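Local coordinates for protein CELL division inhibitor (Pyrococcus furiosus, PDB 1G3Q) that binds adenine nucleotide and magnesium and, as a MinD-type ATPase linked to the cell division apparatus, probably hydrolyses ATP, at residues G167-R172 against A195-D200; T141-S146 against D177-P182; P55-H60 against A72-Q77; G31-A36 against N80-P85. All coordinates share one frame; numbering follows the deposited sequence.

Contacts 1, 3 and 4 reach one mixed, mainly parallel sheet, which runs from strand 74-75 at one margin to strand 193-198 at the other. Contact 1 holds the adenine of ADP, and contact 2 adjoins it: Asn171 N lies 2.9 Å from Thr141 O, a probable hydrogen bond, and the centres are about 10 Å apart. Contact 3 is nested within the loop closed by contact 4; their centres are about 11 Å apart, and Leu59 N approaches Pro85 O at 2.8 Å. The two pairs stand apart, with about 28 Å between the centres of contacts 1 and 3. In contact 4 the side chain of Ala36 is about 12 Å from ADP and the bound magnesium ion.

Contact 1. Residues G167-R172 against A195-D200. With ADP (adenosine-5'-diphosphate), chain C.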
# COMPACT_ATOMS: atom_id res chain seq x y z
N GLY A 167 -9.41 5.76 -7.03
CA GLY A 167 -9.02 7.15 -7.17
C GLY A 167 -7.56 7.27 -6.81
O GLY A 167 -6.82 6.28 -6.86
N PHE A 168 -7.11 8.47 -6.44
CA PHE A 168 -5.71 8.65 -6.09
C PHE A 168 -5.48 9.48 -4.83
O PHE A 168 -6.36 10.19 -4.36
CB PHE A 168 -4.96 9.28 -7.28
CG PHE A 168 -5.17 10.76 -7.44
CD1 PHE A 168 -4.19 11.67 -7.05
CD2 PHE A 168 -6.35 11.26 -8.00
CE1 PHE A 168 -4.36 13.04 -7.22
CE2 PHE A 168 -6.53 12.63 -8.18
CZ PHE A 168 -5.54 13.52 -7.79
N VAL A 169 -4.27 9.34 -4.30
CA VAL A 169 -3.85 10.06 -3.11
C VAL A 169 -2.71 10.98 -3.53
O VAL A 169 -1.75 10.54 -4.18
CB VAL A 169 -3.32 9.10 -2.02
CG1 VAL A 169 -2.77 9.90 -0.84
CG2 VAL A 169 -4.44 8.17 -1.56
N LEU A 170 -2.81 12.26 -3.18
CA LEU A 170 -1.77 13.22 -3.51
C LEU A 170 -0.90 13.31 -2.27
O LEU A 170 -1.22 14.04 -1.33
CB LEU A 170 -2.37 14.58 -3.84
CG LEU A 170 -1.38 15.67 -4.28
CD1 LEU A 170 -0.69 15.25 -5.57
CD2 LEU A 170 -2.14 16.98 -4.50
N ASN A 171 0.19 12.56 -2.26
CA ASN A 171 1.08 12.53 -1.10
C ASN A 171 2.24 13.52 -1.17
O ASN A 171 2.64 13.96 -2.25
CB ASN A 171 1.60 11.11 -0.90
CG ASN A 171 2.40 10.95 0.38
OD1 ASN A 171 2.04 11.50 1.42
ND2 ASN A 171 3.49 10.19 0.30
N ARG A 172 2.77 13.85 0.00
CA ARG A 172 3.89 14.77 0.13
C ARG A 172 3.60 16.16 -0.42
O ARG A 172 4.47 16.81 -0.99
CB ARG A 172 5.12 14.16 -0.55
CG ARG A 172 5.25 12.67 -0.27
CD ARG A 172 6.67 12.17 -0.44
NE ARG A 172 7.58 12.76 0.53
CZ ARG A 172 8.84 12.37 0.70
NH1 ARG A 172 9.32 11.37 -0.03
NH2 ARG A 172 9.61 12.97 1.59
N ALA A 195 -7.67 11.84 -1.24
CA ALA A 195 -7.03 12.45 -0.09
C ALA A 195 -5.72 13.13 -0.42
O ALA A 195 -4.99 12.71 -1.32
CB ALA A 195 -6.80 11.40 1.00
N VAL A 196 -5.44 14.20 0.32
CA VAL A 196 -4.20 14.93 0.17
C VAL A 196 -3.44 14.67 1.46
O VAL A 196 -3.91 15.03 2.54
CB VAL A 196 -4.44 16.45 0.03
CG1 VAL A 196 -3.12 17.18 -0.09
CG2 VAL A 196 -5.30 16.74 -1.20
N ILE A 197 -2.30 14.02 1.35
CA ILE A 197 -1.47 13.74 2.52
C ILE A 197 -0.34 14.76 2.45
O ILE A 197 0.49 14.74 1.54
CB ILE A 197 -0.86 12.31 2.47
CG1 ILE A 197 -1.97 11.27 2.26
CG2 ILE A 197 -0.11 12.03 3.78
CD1 ILE A 197 -3.00 11.22 3.38
N PRO A 198 -0.30 15.68 3.42
CA PRO A 198 0.75 16.70 3.41
C PRO A 198 2.14 16.17 3.74
O PRO A 198 2.29 15.10 4.34
CB PRO A 198 0.26 17.69 4.46
CG PRO A 198 -0.37 16.78 5.48
CD PRO A 198 -1.17 15.83 4.60
N GLU A 199 3.16 16.91 3.30
CA GLU A 199 4.54 16.56 3.61
C GLU A 199 4.54 16.82 5.11
O GLU A 199 4.19 17.92 5.54
CB GLU A 199 5.50 17.52 2.90
CG GLU A 199 6.99 17.24 3.12
CD GLU A 199 7.41 15.87 2.65
OE1 GLU A 199 6.74 15.31 1.75
OE2 GLU A 199 8.42 15.34 3.16
N ASP A 200 4.90 15.82 5.90
CA ASP A 200 4.87 15.99 7.34
C ASP A 200 5.95 15.17 8.04
O ASP A 200 5.95 13.94 7.95
CB ASP A 200 3.49 15.56 7.86
CG ASP A 200 3.27 15.87 9.33
OD1 ASP A 200 4.25 16.20 10.04
OD2 ASP A 200 2.11 15.78 9.78
PB ADP C . 7.57 3.97 -1.52
O1B ADP C . 8.84 3.66 -2.15
O2B ADP C . 6.66 4.56 -2.51
O3B ADP C . 6.81 2.73 -0.73
PA ADP C . 7.73 5.09 1.07
O1A ADP C . 8.66 4.24 1.72
O2A ADP C . 6.37 4.89 1.50
O3A ADP C . 7.80 5.06 -0.44
O5' ADP C . 8.13 6.49 1.44
C5' ADP C . 9.46 7.07 1.15
C4' ADP C . 9.97 7.89 2.29
O4' ADP C . 9.28 9.17 2.37
C3' ADP C . 9.78 7.28 3.64
O3' ADP C . 10.97 7.40 4.41
C2' ADP C . 8.67 8.03 4.31
O2' ADP C . 8.76 8.15 5.72
C1' ADP C . 8.68 9.36 3.68
N9 ADP C . 7.33 9.92 3.41
C8 ADP C . 6.23 9.43 2.68
N7 ADP C . 5.18 10.21 2.65
C5 ADP C . 5.57 11.29 3.41
C6 ADP C . 4.90 12.49 3.78
N6 ADP C . 3.65 12.70 3.37
N1 ADP C . 5.59 13.41 4.58
C2 ADP C . 6.87 13.16 4.99
N3 ADP C . 7.58 12.04 4.68
C4 ADP C . 6.88 11.14 3.89
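In the beta-alpha-beta unit built from strand 164-173, helix 182-189 and strand 193-198, Leu170 joins the two parallel strands through its N-H to Ala195 O (2.9 Å) and its carbonyl to Ile197 N (2.9 Å). Beside this pairing, Val169 CG1 presses on Ile197 CG1 at 3.5 Å, a tight carbon contact. Asn171, its CG anti to the backbone N (chi1 -173°), reads the base with both amide atoms: OD1 accepts from ADP N6 at 2.8 Å and ND2 donates to ADP N7. Pro198 O takes a second bond from N6, and Asp200 N donates to ADP N1 at 2.8 Å. Arg172 and Glu199 lie side by side with nearly coplanar end groups in a side-on salt bridge of two hydrogen bonds, NE to OE1 at 2.9 Å and NH2 to OE2 at 3.1 Å, both oxygens using syn lone pairs. One guanidinium face carries ADP C4, 3.6 Å above its plane and offset toward the rim. An alanine in place of Arg172 would probably leave the Glu199 carboxylate without this two-pronged mate and the nucleotide without the flat cation against it. Strand ends thus hold the adenine while P-loop amides bind the nucleotide, typical of a P-loop ATPase site.

Contact 2. Residues T141-S146 against D177-P182; sequences TNPEIS and DRDIPP
Pro143 lies beside the Asp179 side chain, both pointing the same way. CB of Pro143 meets CB of Asp179 at 3.4 Å, and Asp179 OD1 lies 3.6 Å from the same Pro143 CB, so both the methylene and one carboxylate oxygen rest against the ring carbons. The other oxygen of the acid, OD2, is taken by the backbone N-H groups of Ser176 and Gly174, which hold the carboxylate within its own loop. One backbone hydrogen bond joins the segments: Ile180 N donates to Pro143 O over 3.2 Å, in the carbonyl plane and on a lone pair. The Ile180 side chain closes on the same oxygen. Its CG1 stands beside the backbone N (chi1 -60°), which brings it to 3.1 Å from Pro143 O. The chain then runs on extended (chi2 176°), and CD1 reaches the start of helix 145-160, 3.5 Å from Ile145 N and 3.9 Å from Ile145 CB. The Ile180 carbonyl oxygen, by contrast, is buried here without a polar partner. Before Pro143 in the chain, Thr141 OG1 donates to Asn142 O at 3.0 Å, tying the turn that leaves strand 136-141. The contact thus joins two helix entrances: Glu144 is the N-cap residue of helix 145-160, and Pro181 that of helix 182-189. Pro143 packs on Leu170 of strand 164-173, Ile180 on Leu148 of helix 145-160, and Pro182 on Leu193 and Val196 of strand 193-198.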
# COMPACT_ATOMS: atom_id res chain seq x y z
N THR A 141 0.60 9.15 -5.72
CA THR A 141 1.46 10.01 -6.51
C THR A 141 1.90 11.24 -5.74
O THR A 141 1.32 11.58 -4.71
CB THR A 141 0.74 10.47 -7.79
OG1 THR A 141 1.63 11.26 -8.59
CG2 THR A 141 -0.47 11.32 -7.42
N ASN A 142 2.92 11.91 -6.26
CA ASN A 142 3.41 13.14 -5.66
C ASN A 142 2.98 14.28 -6.58
O ASN A 142 2.54 14.02 -7.70
CB ASN A 142 4.93 13.10 -5.51
CG ASN A 142 5.40 11.99 -4.59
OD1 ASN A 142 4.72 11.65 -3.61
ND2 ASN A 142 6.56 11.41 -4.89
N PRO A 143 3.09 15.53 -6.13
CA PRO A 143 2.70 16.70 -6.93
C PRO A 143 3.57 17.03 -8.15
O PRO A 143 3.61 18.18 -8.58
CB PRO A 143 2.72 17.84 -5.90
CG PRO A 143 2.48 17.14 -4.59
CD PRO A 143 3.35 15.93 -4.73
N GLU A 144 4.25 16.03 -8.71
CA GLU A 144 5.09 16.25 -9.89
C GLU A 144 4.34 15.79 -11.13
O GLU A 144 3.81 14.68 -11.16
CB GLU A 144 6.40 15.47 -9.78
CG GLU A 144 7.37 15.97 -8.72
CD GLU A 144 8.64 15.13 -8.68
OE1 GLU A 144 8.54 13.91 -8.41
OE2 GLU A 144 9.73 15.69 -8.91
N ILE A 145 4.31 16.62 -12.16
CA ILE A 145 3.60 16.26 -13.39
C ILE A 145 4.05 14.91 -13.94
O ILE A 145 3.22 14.09 -14.33
CB ILE A 145 3.76 17.35 -14.49
CG1 ILE A 145 2.88 17.00 -15.69
CG2 ILE A 145 5.22 17.45 -14.92
CD1 ILE A 145 1.41 16.87 -15.36
N SER A 146 5.36 14.67 -13.95
CA SER A 146 5.88 13.41 -14.45
C SER A 146 5.39 12.24 -13.60
O SER A 146 5.09 11.16 -14.12
CB SER A 146 7.42 13.44 -14.47
OG SER A 146 7.93 13.75 -13.18
N ASP A 177 7.35 24.61 -3.24
CA ASP A 177 6.48 25.66 -3.76
C ASP A 177 6.14 25.40 -5.22
O ASP A 177 5.39 26.16 -5.84
CB ASP A 177 7.16 27.03 -3.64
CG ASP A 177 7.25 27.52 -2.20
OD1 ASP A 177 6.19 27.65 -1.55
OD2 ASP A 177 8.38 27.77 -1.72
N ARG A 178 6.68 24.32 -5.77
CA ARG A 178 6.44 23.97 -7.16
C ARG A 178 5.38 22.87 -7.28
O ARG A 178 5.00 22.49 -8.39
CB ARG A 178 7.75 23.50 -7.81
CG ARG A 178 8.97 24.34 -7.45
CD ARG A 178 8.73 25.83 -7.67
NE ARG A 178 8.49 26.16 -9.07
CZ ARG A 178 9.39 26.00 -10.05
NH1 ARG A 178 10.59 25.51 -9.77
NH2 ARG A 178 9.08 26.33 -11.29
N ASP A 179 4.91 22.38 -6.14
CA ASP A 179 3.90 21.33 -6.14
C ASP A 179 2.62 21.72 -6.85
O ASP A 179 2.13 22.85 -6.72
CB ASP A 179 3.54 20.91 -4.71
CG ASP A 179 4.72 20.33 -3.96
OD1 ASP A 179 5.52 19.61 -4.58
OD2 ASP A 179 4.83 20.58 -2.74
N ILE A 180 2.07 20.79 -7.62
CA ILE A 180 0.83 21.01 -8.34
C ILE A 180 -0.30 20.93 -7.32
O ILE A 180 -0.44 19.92 -6.62
CB ILE A 180 0.62 19.93 -9.42
CG1 ILE A 180 1.78 19.96 -10.41
CG2 ILE A 180 -0.71 20.13 -10.12
CD1 ILE A 180 1.74 18.87 -11.46
N PRO A 181 -1.12 21.99 -7.20
CA PRO A 181 -2.23 21.98 -6.24
C PRO A 181 -3.21 20.84 -6.52
O PRO A 181 -3.38 20.42 -7.66
CB PRO A 181 -2.85 23.36 -6.42
CG PRO A 181 -2.54 23.71 -7.84
CD PRO A 181 -1.10 23.25 -7.97
N PRO A 182 -3.87 20.33 -5.47
CA PRO A 182 -4.85 19.23 -5.57
C PRO A 182 -5.90 19.35 -6.67
O PRO A 182 -6.11 18.40 -7.43
CB PRO A 182 -5.46 19.18 -4.17
CG PRO A 182 -5.27 20.57 -3.65
CD PRO A 182 -3.87 20.89 -4.11

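Contact 3. Residues P55-H60 against A72-Q77; sequences PDVTLH and AIYMTQ
The hydrogen bond of this contact runs from Val57 N to the hydroxyl of Tyr74, 3.1 Å to OH with an N-H...O angle of 160°. A CH-pi contact meets the ring face: Pro55 CB sits over one side, 3.8 Å from the centroid of the Tyr74 ring and displaced toward its rim. Near the ring plane, at the edge, Val57 O lies 3.2 Å from Tyr74 CE1, while the Val57 side chain crosses the tyrosine at about a right angle. A phenylalanine in place of Tyr74 would keep the CH-pi contact with Pro55 but would probably leave Val57 N-H without its acceptor. Apolar contacts follow on the Ala72 side, where its methyl meets Val57 CG1 at 4.1 Å and the backbone of Thr58, with CB 3.9 Å from Thr58 C. Helix capping comes next: Thr58 is the N-cap of helix 59-63, its OG1 receiving a weak bond from His60 N (3.4 Å), while Asp61 OD2 accepts from Thr58 N. Tyr74 is also bonded through its backbone to Val83. The contact joins the loop before helix 59-63 to the weakly bonded strand 74-75, the short antiparallel strand that edges the otherwise parallel sheet of this P-loop ATPase fold.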
# COMPACT_ATOMS: atom_id res chain seq x y z
N PRO A 55 9.92 -11.87 11.57
CA PRO A 55 9.26 -13.04 10.97
C PRO A 55 10.17 -14.06 10.30
O PRO A 55 10.98 -13.71 9.44
CB PRO A 55 8.28 -12.40 9.99
CG PRO A 55 9.04 -11.20 9.51
CD PRO A 55 9.62 -10.65 10.81
N ASP A 56 10.03 -15.33 10.68
CA ASP A 56 10.84 -16.39 10.08
C ASP A 56 10.26 -16.87 8.75
O ASP A 56 10.98 -17.40 7.91
CB ASP A 56 10.93 -17.60 11.01
CG ASP A 56 11.70 -17.31 12.28
OD1 ASP A 56 12.36 -16.26 12.36
OD2 ASP A 56 11.64 -18.15 13.20
N VAL A 57 8.95 -16.69 8.58
CA VAL A 57 8.27 -17.13 7.37
C VAL A 57 7.68 -15.92 6.67
O VAL A 57 6.98 -15.12 7.29
CB VAL A 57 7.15 -18.13 7.68
CG1 VAL A 57 6.57 -18.69 6.39
CG2 VAL A 57 7.68 -19.26 8.56
N THR A 58 7.95 -15.79 5.37
CA THR A 58 7.47 -14.64 4.61
C THR A 58 6.74 -15.02 3.33
O THR A 58 6.67 -16.19 2.96
CB THR A 58 8.64 -13.73 4.20
OG1 THR A 58 9.55 -14.48 3.39
CG2 THR A 58 9.39 -13.21 5.43
N LEU A 59 6.21 -14.01 2.66
CA LEU A 59 5.52 -14.20 1.40
C LEU A 59 6.50 -14.84 0.41
O LEU A 59 6.10 -15.64 -0.44
CB LEU A 59 5.03 -12.85 0.87
CG LEU A 59 4.39 -12.80 -0.52
CD1 LEU A 59 3.23 -13.78 -0.61
CD2 LEU A 59 3.91 -11.38 -0.80
N HIS A 60 7.78 -14.50 0.54
CA HIS A 60 8.79 -15.05 -0.36
C HIS A 60 8.88 -16.57 -0.23
O HIS A 60 9.08 -17.27 -1.23
CB HIS A 60 10.16 -14.41 -0.07
CG HIS A 60 10.23 -12.96 -0.43
ND1 HIS A 60 9.54 -11.99 0.26
CD2 HIS A 60 10.90 -12.32 -1.42
CE1 HIS A 60 9.79 -10.81 -0.28
NE2 HIS A 60 10.61 -10.98 -1.30
N ALA A 72 2.51 -17.48 7.02
CA ALA A 72 3.23 -16.23 6.79
C ALA A 72 2.37 -15.05 7.25
O ALA A 72 2.67 -13.90 6.94
CB ALA A 72 3.59 -16.10 5.31
N ILE A 73 1.31 -15.35 7.99
CA ILE A 73 0.43 -14.30 8.50
C ILE A 73 0.78 -14.02 9.96
O ILE A 73 0.70 -14.90 10.82
CB ILE A 73 -1.06 -14.72 8.39
CG1 ILE A 73 -1.44 -14.85 6.91
CG2 ILE A 73 -1.94 -13.68 9.09
CD1 ILE A 73 -2.86 -15.30 6.68
N TYR A 74 1.16 -12.78 10.24
CA TYR A 74 1.54 -12.38 11.59
C TYR A 74 0.67 -11.30 12.19
O TYR A 74 0.05 -10.52 11.47
CB TYR A 74 2.99 -11.87 11.61
CG TYR A 74 4.02 -12.93 11.35
CD1 TYR A 74 4.23 -13.45 10.07
CD2 TYR A 74 4.80 -13.44 12.40
CE1 TYR A 74 5.18 -14.44 9.84
CE2 TYR A 74 5.75 -14.42 12.18
CZ TYR A 74 5.93 -14.92 10.90
OH TYR A 74 6.87 -15.89 10.68
N MET A 75 0.65 -11.25 13.51
CA MET A 75 -0.09 -10.24 14.24
C MET A 75 0.81 -9.01 14.21
O MET A 75 1.99 -9.11 13.88
CB MET A 75 -0.26 -10.64 15.71
CG MET A 75 1.07 -10.58 16.49
SD MET A 75 1.01 -10.87 18.29
CE MET A 75 0.75 -9.19 18.93
N THR A 76 0.25 -7.86 14.55
CA THR A 76 1.02 -6.63 14.66
C THR A 76 0.54 -6.07 16.00
O THR A 76 -0.41 -6.60 16.58
CB THR A 76 0.70 -5.60 13.56
OG1 THR A 76 -0.60 -5.06 13.77
CG2 THR A 76 0.77 -6.25 12.18
N GLN A 77 1.18 -5.01 16.48
CA GLN A 77 0.78 -4.42 17.75
C GLN A 77 -0.50 -3.59 17.60
O GLN A 77 -0.98 -3.00 18.56
CB GLN A 77 1.90 -3.53 18.28
CG GLN A 77 2.09 -2.26 17.47
CD GLN A 77 3.44 -1.62 17.70
OE1 GLN A 77 4.46 -2.09 17.18
NE2 GLN A 77 3.46 -0.56 18.50

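Contact 4. Residues G31-A36 against N80-P85; sequences GRKVLA and NVYVLP
Val34 and Tyr82 join two parallel strands of the P-loop ATPase sheet, with Val34 N donating to Asn80 O (2.8 Å) and Tyr82 N to Val34 O. Ala36 continues the pairing, its N-H to Tyr82 O and its carbonyl taking Leu84 N, while strand 34-38 is flanked on its other side by strand 114-118. On the face bearing Leu35 and Tyr82, the tyrosine CG stands anti to its carbonyl carbon (chi1 -57°), and the ring turns an edge to the partner strand: CD1 is 3.5 Å from Val34 O, which lies in the ring plane. Lys33 has CG anti to the backbone N and an extended chain beyond it, crossing the ring at a slant with CG 4.0 Å from Tyr82 CE1. Its NZ is anchored by Lys111 O, and any cation-pi attraction to Tyr82 is long and at most weak. Leu35 also has CG anti to N, and its chi2 of 65° places CD1 between Tyr82 CB, at 4.0 Å, and Leu84 CB, at 4.2 Å. At the strand entrance Asn80 has a positive phi; its CB rests on Arg32 O at 3.2 Å, and its ND2 bonds to Gly28 O near Gly31, which ends helix 16-29 in a Schellman motif. The opposite face, with Val34 and Ala36, packs on Ser24 of that helix. Val83 there holds CG1 in the crowded position between N and carbonyl (chi1 61°), and its CG2, anti to N, lies 3.4 Å from Ala36 O.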
# COMPACT_ATOMS: atom_id res chain seq x y z
N GLY A 31 -12.25 -0.70 13.36
CA GLY A 31 -12.87 -2.00 13.58
C GLY A 31 -12.83 -2.97 12.42
O GLY A 31 -13.40 -4.05 12.51
N ARG A 32 -12.16 -2.61 11.33
CA ARG A 32 -12.07 -3.49 10.16
C ARG A 32 -10.85 -4.41 10.28
O ARG A 32 -9.79 -3.98 10.72
CB ARG A 32 -11.96 -2.66 8.88
CG ARG A 32 -12.97 -1.52 8.78
CD ARG A 32 -14.41 -2.01 8.84
NE ARG A 32 -15.35 -0.90 8.97
CZ ARG A 32 -16.67 -1.03 8.94
NH1 ARG A 32 -17.45 0.05 9.07
NH2 ARG A 32 -17.23 -2.22 8.78
N LYS A 33 -11.02 -5.67 9.88
CA LYS A 33 -9.92 -6.63 9.94
C LYS A 33 -9.07 -6.45 8.68
O LYS A 33 -9.55 -6.68 7.57
CB LYS A 33 -10.46 -8.06 10.02
CG LYS A 33 -9.39 -9.11 10.28
CD LYS A 33 -10.00 -10.50 10.40
CE LYS A 33 -8.92 -11.57 10.54
NZ LYS A 33 -9.51 -12.95 10.53
N VAL A 34 -7.82 -6.06 8.87
CA VAL A 34 -6.92 -5.79 7.76
C VAL A 34 -5.68 -6.67 7.64
O VAL A 34 -5.08 -7.07 8.64
CB VAL A 34 -6.40 -4.33 7.84
CG1 VAL A 34 -5.58 -4.00 6.61
CG2 VAL A 34 -7.57 -3.37 7.99
N LEU A 35 -5.31 -6.98 6.40
CA LEU A 35 -4.11 -7.75 6.12
C LEU A 35 -3.25 -6.85 5.23
O LEU A 35 -3.64 -6.52 4.11
CB LEU A 35 -4.39 -9.05 5.36
CG LEU A 35 -3.09 -9.78 4.97
CD1 LEU A 35 -2.36 -10.22 6.24
CD2 LEU A 35 -3.39 -10.98 4.08
N ALA A 36 -2.10 -6.43 5.76
CA ALA A 36 -1.19 -5.58 5.00
C ALA A 36 -0.21 -6.54 4.32
O ALA A 36 0.51 -7.28 4.99
CB ALA A 36 -0.45 -4.63 5.93
N ASN A 80 -6.70 -5.33 15.04
CA ASN A 80 -7.27 -5.78 13.77
C ASN A 80 -6.34 -5.69 12.57
O ASN A 80 -6.79 -5.80 11.42
CB ASN A 80 -8.56 -5.00 13.49
CG ASN A 80 -9.53 -5.05 14.65
OD1 ASN A 80 -9.88 -6.12 15.15
ND2 ASN A 80 -9.99 -3.88 15.10
N VAL A 81 -5.05 -5.51 12.81
CA VAL A 81 -4.10 -5.41 11.71
C VAL A 81 -3.12 -6.57 11.70
O VAL A 81 -2.41 -6.83 12.68
CB VAL A 81 -3.32 -4.08 11.76
CG1 VAL A 81 -2.33 -4.02 10.60
CG2 VAL A 81 -4.28 -2.91 11.70
N TYR A 82 -3.07 -7.28 10.58
CA TYR A 82 -2.16 -8.40 10.43
C TYR A 82 -1.25 -8.11 9.25
O TYR A 82 -1.56 -7.25 8.42
CB TYR A 82 -2.95 -9.69 10.21
CG TYR A 82 -3.92 -9.95 11.33
CD1 TYR A 82 -5.14 -9.28 11.39
CD2 TYR A 82 -3.60 -10.82 12.37
CE1 TYR A 82 -6.02 -9.46 12.46
CE2 TYR A 82 -4.46 -11.01 13.45
CZ TYR A 82 -5.67 -10.32 13.49
OH TYR A 82 -6.51 -10.49 14.55
N VAL A 83 -0.12 -8.80 9.18
CA VAL A 83 0.80 -8.56 8.08
C VAL A 83 1.32 -9.85 7.45
O VAL A 83 1.48 -10.88 8.12
CB VAL A 83 2.00 -7.69 8.56
CG1 VAL A 83 2.75 -8.40 9.68
CG2 VAL A 83 2.94 -7.37 7.39
N LEU A 84 1.51 -9.79 6.14
CA LEU A 84 2.06 -10.88 5.33
C LEU A 84 3.36 -10.21 4.89
O LEU A 84 3.40 -9.52 3.88
CB LEU A 84 1.15 -11.16 4.13
CG LEU A 84 1.64 -12.18 3.08
CD1 LEU A 84 2.19 -13.40 3.76
CD2 LEU A 84 0.48 -12.55 2.15
N PRO A 85 4.43 -10.39 5.68
CA PRO A 85 5.76 -9.81 5.44
C PRO A 85 6.58 -10.37 4.30
O PRO A 85 6.38 -11.50 3.86
CB PRO A 85 6.45 -10.00 6.78
CG PRO A 85 5.96 -11.38 7.16
CD PRO A 85 4.47 -11.32 6.82